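Local coordinates for VAO-type flavoprotein oxidase VAO615 (Myceliophthora thermophila, PDB 6F72), which is probably an oxidoreductase that carries a bicovalently bound FAD and, once reduced, reacts rapidly with molecular oxygen, although no substrate has yet been identified, at residues V318-E321 with A322-A325; A430-T433 with D434-N438; T501-P504 with M505-A508. All blocks are in the same frame, centred on the assembly; numbering follows the deposited sequence.

Interaction 1 of 3, residues V318-E321 with A322-A325; sequences VYWE and AVAA
Val323 sits beside two aromatic rings from the preceding turn of the same helix, and each ring meets a different part of it. Its CG2 methyl lies over one face of the Tyr319 ring, 4.0 Å from the ring centroid and 21° off the normal, a CH-pi contact displaced toward the rim. The displacement is toward the phenolic end, where Tyr319 CZ comes within 3.8 Å of that methyl. Trp320 reaches the same valine in another manner. The indole and the valine run side by side and point the same way, with Trp320 CE3 4.1 Å from Val323 CB and the approach oblique to the ring. The torsion of Val323 divides the two contacts: with CG1 trans to the backbone N (chi1 168°), that methyl goes to Trp320 CZ3, while CG2 stays beside the backbone N and above the tyrosine.

The aromatic rings also touch each other. Tyr319 CE2 stands 3.5 Å above the plane of the indole, over its centre, and Trp320 NE1 lies in the plane of the tyrosine ring at its edge. The tyrosine is thus bordered by the valine on one face and by the indole along its rim. Its OH is tied down by Gly345 O and more weakly by Ser348 O, which fixes the far end of the ring.

Beneath these groups runs ordinary helical bonding, straightest from Ala324 N to Trp320 O (3.1 Å, 171°). Ala322 N bonds to Val318 O at 2.9 Å and makes a weak second bond to Tyr319 O.

In the fold, helix 316-335 is wedged between neighbours: Trp320 and Ala324 lean on helix 426-439, Ala322 meets Leu374 of helix 360-376, and Ala322 and Val323 both rest on Phe309 of strand 302-310.

Interaction 2 of 3, residues A430-T433 with D434-N438; sequences AVVT and DLFRN. With NAG (2-acetamido-2-deoxy-beta-D-glucopyranose), chain G.
The CG1 methyl of Val432 lies over one face of the Phe436 ring, one helical turn on, 4.3 Å from Phe436 CE1. The touch is light, and two further rings meet the phenylalanine: Phe448 packs edge-to-face with it and the His327 ring stands nearly perpendicular to it.

On another side of the helix, Asp434 folds back beside its own backbone N (chi1 -63°), which brings its CG within 3.1 Å of Ala430 O. No bond joins carboxylate and carbonyl, since both are acceptors; the backbone bond from Asp434 N to Ala430 O, at 2.8 Å, holds them near each other. Arg437 similarly lays its CG 3.3 Å from Thr433 O, then turns at chi3 (96°) to carry the guanidinium to a salt bridge with Glu317. Thr433 OG1 is bonded to Asn429 O, a turn earlier.

Asn438 ND2 carries the sugar, joined to NAG C1 by a 1.4 Å covalent bond. The acetamido methyl C8 reaches back along the helix to 3.4 Å from Val431 O. The arrangement is that of a helix packed between helices 316-335 and 488-508, with an N-glycosylated asparagine near its C-terminal end.

Interaction 3 of 3, residues T501-P504 with M505-A508; sequences TLQP and MMDA
Met505 N bonds to Thr501 O at 3.2 Å across the bend of a proline-kinked helix: Pro504 has no N-H to give to the turn before it, yet the i to i+4 bonds resume directly afterwards. Met506 N reaches Leu502 O and Ala508 N reaches Pro504 O, both at 3.0 Å, so the chain stays helical up to the end of helix 488-508.

Leu502 serves both methionines. Its CD1 meets Met505 CE at 3.7 Å, while its CG lies 3.9 Å from Met506 SD, the side chains crossing at a slant in each case. Met505 also touches the glycan and, with Leu502, faces helix 426-439; Met506 bends at its last torsion, which sends CE to the amide of Gln503.

Polar contacts gather on another side. Gln503 CG is trans to the backbone N, and the chain then turns about CB-CG (chi2 67°), carrying its amide forward along the helix to Asp507. That carboxylate has further partners in Arg416, which forms a salt bridge with OD1, and Tyr524, which bonds OD2; Gln503 NE2 bonds to Ser415 O as well. Gln503 NE2 approaches Asp507 OD1 from the syn side at 2.8 Å, 30° out of the carboxylate plane.

All three are short lengths of helix, of about two turns each, set in series along the chain. Interactions 1 and 2 have centres about 10 Å apart and touch directly: Trp320 and Ala324 pack on Thr433, so helices 316-335 and 426-439 lie against each other. Interaction 2 also meets interaction 3, about 12 Å away between centres, through Leu435 on the two methionines; interactions 1 and 3 do not touch. Each is partly buried, but the chemistry differs. Interaction 1 buries aromatic rings and a valine, interaction 2 combines buried packing on both neighbouring helices with a sugar-bearing asparagine, and interaction 3, the nearest of them to the chain's centre, adds a polar network of amide, carboxylate and arginine.

Interaction 1 of 3, residues V318-E321 with A322-A325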
ATOM      1  N   VAL A 318      21.475 -10.208  24.616  1.00 39.94           N
ATOM      2  CA  VAL A 318      21.507  -8.784  25.003  1.00 39.16           C
ATOM      3  C   VAL A 318      20.928  -7.930  23.871  1.00 37.92           C
ATOM      4  O   VAL A 318      20.209  -6.957  24.137  1.00 37.39           O
ATOM      5  CB  VAL A 318      22.929  -8.307  25.420  1.00 39.82           C
ATOM      6  CG1 VAL A 318      22.980  -6.796  25.639  1.00 39.50           C
ATOM      7  CG2 VAL A 318      23.401  -9.023  26.686  1.00 40.79           C
ATOM      8  N   TYR A 319      21.230  -8.315  22.623  1.00 37.47           N
ATOM      9  CA  TYR A 319      20.647  -7.690  21.426  1.00 36.35           C
ATOM     10  C   TYR A 319      19.121  -7.617  21.493  1.00 35.50           C
ATOM     11  O   TYR A 319      18.557  -6.548  21.278  1.00 34.82           O
ATOM     12  CB  TYR A 319      21.094  -8.396  20.129  1.00 36.45           C
ATOM     13  CG  TYR A 319      20.282  -8.006  18.897  1.00 35.62           C
ATOM     14  CD1 TYR A 319      20.474  -6.766  18.269  1.00 35.11           C
ATOM     15  CD2 TYR A 319      19.306  -8.866  18.375  1.00 35.42           C
ATOM     16  CE1 TYR A 319      19.721  -6.398  17.154  1.00 34.34           C
ATOM     17  CE2 TYR A 319      18.547  -8.504  17.262  1.00 34.70           C
ATOM     18  CZ  TYR A 319      18.761  -7.275  16.654  1.00 34.12           C
ATOM     19  OH  TYR A 319      18.012  -6.921  15.555  1.00 33.47           O
ATOM     20  N   TRP A 320      18.467  -8.746  21.794  1.00 35.54           N
ATOM     21  CA  TRP A 320      17.001  -8.793  21.833  1.00 34.95           C
ATOM     22  C   TRP A 320      16.374  -8.027  22.995  1.00 34.73           C
ATOM     23  O   TRP A 320      15.264  -7.501  22.870  1.00 34.14           O
ATOM     24  CB  TRP A 320      16.469 -10.224  21.747  1.00 35.38           C
ATOM     25  CG  TRP A 320      16.563 -10.759  20.357  1.00 35.29           C
ATOM     26  CD1 TRP A 320      17.380 -11.768  19.926  1.00 35.93           C
ATOM     27  CD2 TRP A 320      15.854 -10.290  19.194  1.00 34.50           C
ATOM     28  NE1 TRP A 320      17.216 -11.966  18.576  1.00 35.63           N
ATOM     29  CE2 TRP A 320      16.288 -11.082  18.097  1.00 34.77           C
ATOM     30  CE3 TRP A 320      14.893  -9.289  18.971  1.00 33.64           C
ATOM     31  CZ2 TRP A 320      15.792 -10.904  16.794  1.00 34.26           C
ATOM     32  CZ3 TRP A 320      14.399  -9.110  17.678  1.00 33.13           C
ATOM     33  CH2 TRP A 320      14.851  -9.916  16.604  1.00 33.37           C
ATOM     34  N   GLU A 321      17.101  -7.951  24.104  1.00 35.27           N
ATOM     35  CA  GLU A 321      16.705  -7.114  25.226  1.00 35.28           C
ATOM     36  C   GLU A 321      16.824  -5.631  24.867  1.00 34.59           C
ATOM     37  O   GLU A 321      16.012  -4.815  25.328  1.00 34.34           O
ATOM     38  CB  GLU A 321      17.532  -7.446  26.468  1.00 36.34           C
ATOM     39  CG  GLU A 321      17.237  -8.838  27.011  1.00 37.20           C
ATOM     40  CD  GLU A 321      18.089  -9.226  28.203  1.00 38.39           C
ATOM     41  OE1 GLU A 321      19.075  -8.525  28.525  1.00 38.71           O
ATOM     42  OE2 GLU A 321      17.758 -10.255  28.822  1.00 39.21           O
ATOM     43  N   ALA A 322      17.819  -5.305  24.036  1.00 34.19           N
ATOM     44  CA  ALA A 322      18.075  -3.936  23.597  1.00 33.61           C
ATOM     45  C   ALA A 322      17.016  -3.432  22.601  1.00 32.69           C
ATOM     46  O   ALA A 322      16.704  -2.238  22.574  1.00 32.39           O
ATOM     47  CB  ALA A 322      19.476  -3.819  23.014  1.00 33.75           C
ATOM     48  N   VAL A 323      16.472  -4.362  21.811  1.00 32.30           N
ATOM     49  CA  VAL A 323      15.370  -4.121  20.863  1.00 31.45           C
ATOM     50  C   VAL A 323      14.063  -3.918  21.641  1.00 31.26           C
ATOM     51  O   VAL A 323      13.319  -2.958  21.389  1.00 30.89           O
ATOM     52  CB  VAL A 323      15.255  -5.289  19.833  1.00 31.39           C
ATOM     53  CG1 VAL A 323      13.959  -5.231  19.032  1.00 30.63           C
ATOM     54  CG2 VAL A 323      16.468  -5.324  18.907  1.00 31.50           C
ATOM     55  N   ALA A 324      13.791  -4.831  22.573  1.00 31.72           N
ATOM     56  CA  ALA A 324      12.725  -4.669  23.582  1.00 31.73           C
ATOM     57  C   ALA A 324      12.743  -3.277  24.241  1.00 31.62           C
ATOM     58  O   ALA A 324      11.696  -2.633  24.352  1.00 31.35           O
ATOM     59  CB  ALA A 324      12.822  -5.768  24.635  1.00 32.38           C
ATOM     60  N   ALA A 325      13.936  -2.827  24.643  1.00 31.86           N
ATOM     61  CA  ALA A 325      14.134  -1.535  25.317  1.00 31.95           C
ATOM     62  C   ALA A 325      13.991  -0.343  24.370  1.00 31.27           C
ATOM     63  O   ALA A 325      13.415   0.671  24.747  1.00 31.23           O
ATOM     64  CB  ALA A 325      15.485  -1.500  26.004  1.00 32.54           C
TER

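Interaction 2 of 3, residues A430-T433 with D434-N438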
ATOM      1  N   ALA A 430       7.758  -8.701  26.248  1.00 32.75           N
ATOM      2  CA  ALA A 430       8.560  -9.916  26.122  1.00 33.16           C
ATOM      3  C   ALA A 430       7.968 -10.818  25.039  1.00 32.60           C
ATOM      4  O   ALA A 430       8.705 -11.303  24.185  1.00 32.52           O
ATOM      5  CB  ALA A 430       8.655 -10.640  27.457  1.00 34.12           C
ATOM      6  N   VAL A 431       6.642 -10.993  25.054  1.00 32.25           N
ATOM      7  CA  VAL A 431       5.921 -11.720  23.993  1.00 31.71           C
ATOM      8  C   VAL A 431       6.165 -11.092  22.602  1.00 31.04           C
ATOM      9  O   VAL A 431       6.477 -11.818  21.639  1.00 30.92           O
ATOM     10  CB  VAL A 431       4.405 -11.863  24.301  1.00 31.44           C
ATOM     11  CG1 VAL A 431       3.653 -12.502  23.136  1.00 30.72           C
ATOM     12  CG2 VAL A 431       4.187 -12.663  25.578  1.00 32.26           C
ATOM     13  N   VAL A 432       6.057  -9.762  22.512  1.00 30.72           N
ATOM     14  CA  VAL A 432       6.359  -9.027  21.264  1.00 30.24           C
ATOM     15  C   VAL A 432       7.786  -9.342  20.798  1.00 30.65           C
ATOM     16  O   VAL A 432       7.986  -9.722  19.636  1.00 30.46           O
ATOM     17  CB  VAL A 432       6.123  -7.493  21.401  1.00 29.95           C
ATOM     18  CG1 VAL A 432       6.533  -6.747  20.134  1.00 29.26           C
ATOM     19  CG2 VAL A 432       4.665  -7.189  21.722  1.00 29.56           C
ATOM     20  N   THR A 433       8.757  -9.213  21.707  1.00 31.51           N
ATOM     21  CA  THR A 433      10.165  -9.516  21.412  1.00 32.06           C
ATOM     22  C   THR A 433      10.341 -10.969  20.952  1.00 32.39           C
ATOM     23  O   THR A 433      10.995 -11.214  19.935  1.00 32.22           O
ATOM     24  CB  THR A 433      11.094  -9.174  22.597  1.00 32.88           C
ATOM     25  OG1 THR A 433      10.919  -7.797  22.948  1.00 32.78           O
ATOM     26  CG2 THR A 433      12.556  -9.394  22.236  1.00 33.27           C
ATOM     27  N   ASP A 434       9.719 -11.909  21.663  1.00 32.94           N
ATOM     28  CA  ASP A 434       9.749 -13.328  21.281  1.00 33.38           C
ATOM     29  C   ASP A 434       9.143 -13.619  19.895  1.00 32.78           C
ATOM     30  O   ASP A 434       9.628 -14.520  19.193  1.00 32.88           O
ATOM     31  CB  ASP A 434       9.119 -14.227  22.361  1.00 33.97           C
ATOM     32  CG  ASP A 434       9.876 -14.182  23.695  1.00 34.92           C
ATOM     33  OD1 ASP A 434      11.075 -13.821  23.735  1.00 35.24           O
ATOM     34  OD2 ASP A 434       9.248 -14.502  24.722  1.00 35.41           O
ATOM     35  N   LEU A 435       8.112 -12.865  19.497  1.00 32.29           N
ATOM     36  CA  LEU A 435       7.573 -12.952  18.122  1.00 31.82           C
ATOM     37  C   LEU A 435       8.620 -12.574  17.072  1.00 31.87           C
ATOM     38  O   LEU A 435       8.811 -13.296  16.083  1.00 31.95           O
ATOM     39  CB  LEU A 435       6.311 -12.098  17.949  1.00 31.09           C
ATOM     40  CG  LEU A 435       5.735 -11.922  16.526  1.00 30.33           C
ATOM     41  CD1 LEU A 435       5.251 -13.250  15.949  1.00 30.19           C
ATOM     42  CD2 LEU A 435       4.637 -10.859  16.506  1.00 29.61           C
ATOM     43  N   PHE A 436       9.289 -11.446  17.306  1.00 32.25           N
ATOM     44  CA  PHE A 436      10.327 -10.909  16.426  1.00 32.48           C
ATOM     45  C   PHE A 436      11.529 -11.847  16.293  1.00 33.63           C
ATOM     46  O   PHE A 436      12.130 -11.927  15.219  1.00 33.20           O
ATOM     47  CB  PHE A 436      10.777  -9.533  16.925  1.00 32.34           C
ATOM     48  CG  PHE A 436       9.821  -8.406  16.595  1.00 31.62           C
ATOM     49  CD1 PHE A 436       8.464  -8.649  16.301  1.00 31.01           C
ATOM     50  CD2 PHE A 436      10.277  -7.082  16.596  1.00 31.53           C
ATOM     51  CE1 PHE A 436       7.596  -7.602  16.006  1.00 30.59           C
ATOM     52  CE2 PHE A 436       9.410  -6.033  16.292  1.00 31.03           C
ATOM     53  CZ  PHE A 436       8.067  -6.294  16.012  1.00 30.47           C
ATOM     54  N   ARG A 437      11.867 -12.540  17.388  1.00 35.09           N
ATOM     55  CA  ARG A 437      12.912 -13.570  17.392  1.00 36.57           C
ATOM     56  C   ARG A 437      12.527 -14.730  16.491  1.00 37.04           C
ATOM     57  O   ARG A 437      13.340 -15.159  15.672  1.00 37.19           O
ATOM     58  CB  ARG A 437      13.171 -14.119  18.796  1.00 37.50           C
ATOM     59  CG  ARG A 437      13.689 -13.134  19.815  1.00 38.05           C
ATOM     60  CD  ARG A 437      13.774 -13.840  21.160  1.00 39.29           C
ATOM     61  NE  ARG A 437      15.118 -14.346  21.418  1.00 40.10           N
ATOM     62  CZ  ARG A 437      15.869 -14.002  22.467  1.00 41.19           C
ATOM     63  NH1 ARG A 437      15.421 -13.157  23.396  1.00 41.53           N
ATOM     64  NH2 ARG A 437      17.081 -14.516  22.599  1.00 42.10           N
ATOM     65  N   ASN A 438      11.299 -15.230  16.656  1.00 37.91           N
ATOM     66  CA  ASN A 438      10.747 -16.311  15.825  1.00 38.85           C
ATOM     67  C   ASN A 438      10.745 -16.011  14.310  1.00 37.19           C
ATOM     68  O   ASN A 438      11.144 -16.863  13.501  1.00 36.92           O
ATOM     69  CB  ASN A 438       9.339 -16.691  16.305  1.00 41.59           C
ATOM     70  CG  ASN A 438       9.342 -17.449  17.633  1.00 45.61           C
ATOM     71  OD1 ASN A 438      10.364 -17.537  18.322  1.00 45.67           O
ATOM     72  ND2 ASN A 438       8.177 -18.002  17.991  1.00 49.79           N
TER
HETATM   73  C1  NAG G 610       7.939 -18.763  19.194  1.00 36.63           C
HETATM   74  C2  NAG G 610       6.455 -18.554  19.561  1.00 41.26           C
HETATM   75  C3  NAG G 610       5.834 -19.694  20.398  1.00 42.52           C
HETATM   76  C4  NAG G 610       6.332 -21.090  19.994  1.00 44.22           C
HETATM   77  C5  NAG G 610       7.867 -21.083  19.985  1.00 44.19           C
HETATM   78  C6  NAG G 610       8.490 -22.445  19.683  1.00 46.41           C
HETATM   79  C7  NAG G 610       5.627 -16.225  19.875  1.00 42.38           C
HETATM   80  C8  NAG G 610       5.697 -15.034  20.786  1.00 40.21           C
HETATM   81  N2  NAG G 610       6.352 -17.283  20.271  1.00 41.39           N
HETATM   82  O3  NAG G 610       4.408 -19.677  20.289  1.00 42.99           O
HETATM   83  O4  NAG G 610       5.787 -22.108  20.852  1.00 45.12           O
HETATM   84  O5  NAG G 610       8.298 -20.140  18.987  1.00 41.42           O
HETATM   85  O6  NAG G 610       8.294 -22.774  18.301  1.00 49.07           O
HETATM   86  O7  NAG G 610       4.945 -16.201  18.858  1.00 42.91           O

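Interaction 3 of 3, residues T501-P504 with M505-A508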
ATOM      1  N   THR A 501       0.152 -19.607   8.858  1.00 24.78           N
ATOM      2  CA  THR A 501       1.127 -19.868   9.904  1.00 25.09           C
ATOM      3  C   THR A 501       1.745 -18.587  10.420  1.00 24.77           C
ATOM      4  O   THR A 501       1.639 -18.303  11.615  1.00 24.99           O
ATOM      5  CB  THR A 501       2.214 -20.900   9.466  1.00 25.42           C
ATOM      6  OG1 THR A 501       1.575 -22.120   9.099  1.00 25.71           O
ATOM      7  CG2 THR A 501       3.206 -21.201  10.587  1.00 25.91           C
ATOM      8  N   LEU A 502       2.393 -17.818   9.553  1.00 24.31           N
ATOM      9  CA  LEU A 502       3.102 -16.635  10.026  1.00 24.27           C
ATOM     10  C   LEU A 502       2.156 -15.527  10.553  1.00 24.04           C
ATOM     11  O   LEU A 502       2.365 -15.019  11.670  1.00 24.22           O
ATOM     12  CB  LEU A 502       4.085 -16.094   8.987  1.00 24.00           C
ATOM     13  CG  LEU A 502       4.911 -14.872   9.414  1.00 23.93           C
ATOM     14  CD1 LEU A 502       5.790 -15.141  10.627  1.00 24.57           C
ATOM     15  CD2 LEU A 502       5.756 -14.375   8.273  1.00 23.74           C
ATOM     16  N   GLN A 503       1.127 -15.165   9.775  1.00 23.64           N
ATOM     17  CA  GLN A 503       0.179 -14.149  10.223  1.00 23.52           C
ATOM     18  C   GLN A 503      -0.547 -14.518  11.541  1.00 24.03           C
ATOM     19  O   GLN A 503      -0.555 -13.684  12.449  1.00 24.08           O
ATOM     20  CB  GLN A 503      -0.802 -13.711   9.111  1.00 23.01           C
ATOM     21  CG  GLN A 503      -1.678 -12.517   9.472  1.00 22.70           C
ATOM     22  CD  GLN A 503      -0.896 -11.230   9.643  1.00 22.48           C
ATOM     23  OE1 GLN A 503      -0.381 -10.691   8.673  1.00 22.12           O
ATOM     24  NE2 GLN A 503      -0.813 -10.724  10.882  1.00 22.51           N
ATOM     25  N   PRO A 504      -1.150 -15.740  11.654  1.00 24.53           N
ATOM     26  CA  PRO A 504      -1.750 -16.091  12.959  1.00 25.12           C
ATOM     27  C   PRO A 504      -0.776 -16.112  14.150  1.00 25.77           C
ATOM     28  O   PRO A 504      -1.195 -15.826  15.291  1.00 26.09           O
ATOM     29  CB  PRO A 504      -2.351 -17.481  12.705  1.00 25.42           C
ATOM     30  CG  PRO A 504      -2.692 -17.450  11.248  1.00 24.93           C
ATOM     31  CD  PRO A 504      -1.507 -16.754  10.636  1.00 24.50           C
ATOM     32  N   MET A 505       0.493 -16.446  13.906  1.00 26.16           N
ATOM     33  CA  MET A 505       1.515 -16.386  14.962  1.00 26.78           C
ATOM     34  C   MET A 505       1.697 -14.938  15.401  1.00 26.28           C
ATOM     35  O   MET A 505       1.738 -14.652  16.598  1.00 26.46           O
ATOM     36  CB  MET A 505       2.859 -16.986  14.531  1.00 27.47           C
ATOM     37  CG  MET A 505       3.965 -16.806  15.569  1.00 28.47           C
ATOM     38  SD  MET A 505       5.545 -17.606  15.224  1.00 29.87           S
ATOM     39  CE  MET A 505       6.281 -16.468  14.054  1.00 28.71           C
ATOM     40  N   MET A 506       1.796 -14.040  14.415  1.00 25.43           N
ATOM     41  CA  MET A 506       1.882 -12.596  14.651  1.00 24.94           C
ATOM     42  C   MET A 506       0.671 -12.074  15.418  1.00 24.72           C
ATOM     43  O   MET A 506       0.821 -11.267  16.343  1.00 24.74           O
ATOM     44  CB  MET A 506       2.018 -11.835  13.318  1.00 24.45           C
ATOM     45  CG  MET A 506       3.342 -12.049  12.598  1.00 24.64           C
ATOM     46  SD  MET A 506       3.269 -11.684  10.834  1.00 24.14           S
ATOM     47  CE  MET A 506       2.842  -9.945  10.890  1.00 23.68           C
ATOM     48  N   ASP A 507      -0.518 -12.546  15.026  1.00 24.40           N
ATOM     49  CA  ASP A 507      -1.791 -12.124  15.623  1.00 24.28           C
ATOM     50  C   ASP A 507      -1.865 -12.481  17.100  1.00 24.83           C
ATOM     51  O   ASP A 507      -2.123 -11.626  17.941  1.00 25.00           O
ATOM     52  CB  ASP A 507      -2.972 -12.775  14.893  1.00 24.02           C
ATOM     53  CG  ASP A 507      -3.201 -12.215  13.502  1.00 23.35           C
ATOM     54  OD1 ASP A 507      -2.446 -11.324  13.044  1.00 22.88           O
ATOM     55  OD2 ASP A 507      -4.158 -12.697  12.865  1.00 23.24           O
ATOM     56  N   ALA A 508      -1.628 -13.754  17.396  1.00 25.26           N
ATOM     57  CA  ALA A 508      -1.662 -14.291  18.754  1.00 25.83           C
ATOM     58  C   ALA A 508      -0.652 -13.619  19.697  1.00 26.03           C
ATOM     59  O   ALA A 508      -0.932 -13.463  20.902  1.00 26.39           O
ATOM     60  CB  ALA A 508      -1.448 -15.804  18.722  1.00 26.33           C
TER